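PDB 1Y63: Lmaj004144AAA protein from Leishmania major, which binds ADP and probably acts as a broad-specificity nucleoside monophosphate (adenylate) kinase and ATPase that takes part in late maturation of the small ribosomal subunit. Local coordinates for residues F101-V106 with E173-L178. Numbering follows the deposited sequence.
Sequences FHMVVV and ERVEVL
In the parallel five-stranded sheet of this P-loop kinase fold, strand 103-108 lies between 12-16, the strand before the P-loop, and 153-157, and the C-terminal helix 161-178 packs against one sheet face. His102 and Met103, where the chain enters the strand, meet the last turns of the helix, which runs nearly antiparallel to the strand (170°); the axes of the two segments come within 11.2 Å. Met103 reaches into this gap. Its CG lies anti to the backbone N (chi1 -172°) and SD continues extended, before a bend at chi3 (-48°) turns the terminal methyl. That methyl fits among three helix residues: CE lies 3.7 Å from Arg174 CB and 4.0 Å from Val175 CG2, with Leu178 CD1 at 4.4 Å. The methionine chain crosses those of Arg174 and Val175 at about a right angle. Beyond CB, Arg174 NE forms a salt bridge with Glu170, one turn earlier. No hydrogen bond links the segments; the imidazole of His102 instead accepts one at ND1 from the backbone N of Asn12, at the start of the central strand. At the base of that side chain, His102 CB rests against Leu178 CD1 at 3.8 Å.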
ATOM      1  N   PHE A 101     -11.274   3.221   3.151  1.00 18.98           N
ATOM      2  CA  PHE A 101     -10.560   3.699   1.958  1.00 19.79           C
ATOM      3  C   PHE A 101     -11.434   4.268   0.852  1.00 20.26           C
ATOM      4  O   PHE A 101     -12.482   3.700   0.502  1.00 21.11           O
ATOM      5  CB  PHE A 101      -9.643   2.601   1.390  1.00 17.72           C
ATOM      6  CG  PHE A 101      -8.484   2.279   2.298  1.00 18.25           C
ATOM      7  CD1 PHE A 101      -7.535   3.252   2.563  1.00 18.47           C
ATOM      8  CD2 PHE A 101      -8.371   1.065   2.920  1.00 19.94           C
ATOM      9  CE1 PHE A 101      -6.495   3.018   3.398  1.00 18.80           C
ATOM     10  CE2 PHE A 101      -7.307   0.814   3.774  1.00 20.00           C
ATOM     11  CZ  PHE A 101      -6.357   1.788   3.987  1.00 19.06           C
ATOM     12  N   HIS A 102     -10.964   5.381   0.289  1.00 17.84           N
ATOM     13  CA  HIS A 102     -11.622   6.022  -0.849  1.00 16.96           C
ATOM     14  C   HIS A 102     -10.956   5.749  -2.172  1.00 18.20           C
ATOM     15  O   HIS A 102     -11.538   6.043  -3.199  1.00 19.41           O
ATOM     16  CB  HIS A 102     -11.713   7.517  -0.613  1.00 20.62           C
ATOM     17  CG  HIS A 102     -12.295   7.839   0.708  1.00 22.44           C
ATOM     18  ND1 HIS A 102     -11.522   8.161   1.800  1.00 21.71           N
ATOM     19  CD2 HIS A 102     -13.572   7.763   1.150  1.00 24.88           C
ATOM     20  CE1 HIS A 102     -12.308   8.332   2.849  1.00 24.54           C
ATOM     21  NE2 HIS A 102     -13.557   8.088   2.483  1.00 28.79           N
ATOM     22  N   MET A 103      -9.733   5.217  -2.121  1.00 18.72           N
ATOM     23  CA  MET A 103      -8.935   4.894  -3.280  1.00 18.79           C
ATOM     24  C   MET A 103      -7.941   3.796  -2.902  1.00 19.33           C
ATOM     25  O   MET A 103      -7.355   3.819  -1.796  1.00 19.49           O
ATOM     26  CB  MET A 103      -8.176   6.136  -3.783  1.00 20.59           C
ATOM     27  CG  MET A 103      -7.472   5.931  -5.076  1.00 25.00           C
ATOM     28  SD  MET A 103      -6.435   7.373  -5.449  1.00 28.62           S
ATOM     29  CE  MET A 103      -7.536   8.693  -5.158  1.00 23.53           C
ATOM     30  N   VAL A 104      -7.740   2.836  -3.809  1.00 18.49           N
ATOM     31  CA  VAL A 104      -6.721   1.803  -3.624  1.00 16.90           C
ATOM     32  C   VAL A 104      -5.878   1.788  -4.882  1.00 19.82           C
ATOM     33  O   VAL A 104      -6.408   1.675  -5.970  1.00 21.07           O
ATOM     34  CB  VAL A 104      -7.329   0.420  -3.381  1.00 18.07           C
ATOM     35  CG1 VAL A 104      -6.263  -0.652  -3.289  1.00 18.19           C
ATOM     36  CG2 VAL A 104      -8.158   0.455  -2.100  1.00 21.90           C
ATOM     37  N   VAL A 105      -4.580   1.987  -4.726  1.00 17.43           N
ATOM     38  CA  VAL A 105      -3.661   2.033  -5.852  1.00 18.31           C
ATOM     39  C   VAL A 105      -2.796   0.813  -5.784  1.00 17.67           C
ATOM     40  O   VAL A 105      -2.154   0.555  -4.752  1.00 19.00           O
ATOM     41  CB  VAL A 105      -2.760   3.278  -5.771  1.00 18.27           C
ATOM     42  CG1 VAL A 105      -1.829   3.332  -6.946  1.00 20.20           C
ATOM     43  CG2 VAL A 105      -3.584   4.539  -5.662  1.00 18.53           C
ATOM     44  N   VAL A 106      -2.798   0.013  -6.852  1.00 16.69           N
ATOM     45  CA  VAL A 106      -1.955  -1.184  -6.907  1.00 16.64           C
ATOM     46  C   VAL A 106      -0.821  -0.895  -7.883  1.00 18.28           C
ATOM     47  O   VAL A 106      -1.078  -0.581  -9.050  1.00 18.19           O
ATOM     48  CB  VAL A 106      -2.741  -2.419  -7.419  1.00 16.93           C
ATOM     49  CG1 VAL A 106      -1.827  -3.663  -7.485  1.00 21.10           C
ATOM     50  CG2 VAL A 106      -3.966  -2.723  -6.607  1.00 20.05           C
ATOM     51  N   GLU A 173      -5.819  14.426  -8.931  1.00 21.40           N
ATOM     52  CA  GLU A 173      -7.051  14.760  -9.639  1.00 21.72           C
ATOM     53  C   GLU A 173      -8.256  14.053  -9.044  1.00 22.40           C
ATOM     54  O   GLU A 173      -9.315  14.667  -8.839  1.00 24.41           O
ATOM     55  CB  GLU A 173      -6.930  14.407 -11.115  1.00 21.95           C
ATOM     56  CG  GLU A 173      -5.975  15.271 -11.901  1.00 24.51           C
ATOM     57  CD  GLU A 173      -5.633  14.672 -13.273  0.50 26.55           C
ATOM     58  OE1 GLU A 173      -6.189  13.616 -13.648  0.50 29.89           O
ATOM     59  OE2 GLU A 173      -4.803  15.262 -13.980  0.50 30.41           O
ATOM     60  N   ARG A 174      -8.087  12.760  -8.759  1.00 20.65           N
ATOM     61  CA  ARG A 174      -9.130  11.961  -8.156  1.00 22.62           C
ATOM     62  C   ARG A 174      -9.458  12.424  -6.747  1.00 22.52           C
ATOM     63  O   ARG A 174     -10.627  12.450  -6.370  1.00 25.91           O
ATOM     64  CB  ARG A 174      -8.763  10.487  -8.175  1.00 22.50           C
ATOM     65  CG  ARG A 174      -8.697   9.912  -9.567  1.00 26.53           C
ATOM     66  CD  ARG A 174      -8.473   8.412  -9.562  0.50 24.66           C
ATOM     67  NE  ARG A 174      -8.630   7.847 -10.906  0.50 29.36           N
ATOM     68  CZ  ARG A 174      -9.141   6.644 -11.183  0.50 27.34           C
ATOM     69  NH1 ARG A 174      -9.567   5.843 -10.220  0.50 27.62           N
ATOM     70  NH2 ARG A 174      -9.225   6.239 -12.451  0.50 29.82           N
ATOM     71  N   VAL A 175      -8.443  12.839  -5.993  1.00 20.79           N
ATOM     72  CA  VAL A 175      -8.647  13.319  -4.632  1.00 19.86           C
ATOM     73  C   VAL A 175      -9.471  14.619  -4.636  1.00 22.31           C
ATOM     74  O   VAL A 175     -10.357  14.805  -3.807  1.00 27.21           O
ATOM     75  CB  VAL A 175      -7.295  13.533  -3.888  1.00 23.14           C
ATOM     76  CG1 VAL A 175      -7.479  14.348  -2.622  1.00 25.48           C
ATOM     77  CG2 VAL A 175      -6.682  12.232  -3.532  1.00 22.99           C
ATOM     78  N   GLU A 176      -9.165  15.507  -5.568  1.00 22.33           N
ATOM     79  CA  GLU A 176      -9.833  16.799  -5.625  1.00 24.29           C
ATOM     80  C   GLU A 176     -11.313  16.575  -5.844  1.00 27.46           C
ATOM     81  O   GLU A 176     -12.141  17.257  -5.229  1.00 30.42           O
ATOM     82  CB  GLU A 176      -9.237  17.663  -6.729  1.00 25.29           C
ATOM     83  CG  GLU A 176      -9.911  19.019  -6.883  0.50 23.14           C
ATOM     84  CD  GLU A 176     -10.093  19.747  -5.563  0.10 21.55           C
ATOM     85  OE1 GLU A 176      -9.128  19.805  -4.771  0.10 20.41           O
ATOM     86  OE2 GLU A 176     -11.203  20.262  -5.320  0.10 21.28           O
ATOM     87  N   VAL A 177     -11.644  15.598  -6.687  1.00 29.50           N
ATOM     88  CA  VAL A 177     -13.025  15.219  -6.935  1.00 32.62           C
ATOM     89  C   VAL A 177     -13.689  14.761  -5.648  1.00 34.73           C
ATOM     90  O   VAL A 177     -14.765  15.253  -5.279  1.00 36.59           O
ATOM     91  CB  VAL A 177     -13.125  14.105  -7.984  1.00 32.27           C
ATOM     92  CG1 VAL A 177     -14.536  13.551  -8.042  1.00 34.69           C
ATOM     93  CG2 VAL A 177     -12.685  14.625  -9.370  1.00 33.32           C
ATOM     94  N   LEU A 178     -13.048  13.819  -4.962  1.00 34.69           N
ATOM     95  CA  LEU A 178     -13.527  13.376  -3.656  1.00 34.71           C
ATOM     96  C   LEU A 178     -13.648  14.538  -2.664  1.00 35.24           C
ATOM     97  O   LEU A 178     -14.605  14.587  -1.903  1.00 42.13           O
ATOM     98  CB  LEU A 178     -12.614  12.275  -3.089  1.00 31.76           C
ATOM     99  CG  LEU A 178     -12.503  10.975  -3.888  1.00 29.33           C
ATOM    100  CD1 LEU A 178     -11.343  10.096  -3.394  1.00 32.51           C
ATOM    101  CD2 LEU A 178     -13.822  10.206  -3.828  1.00 35.97           C
TER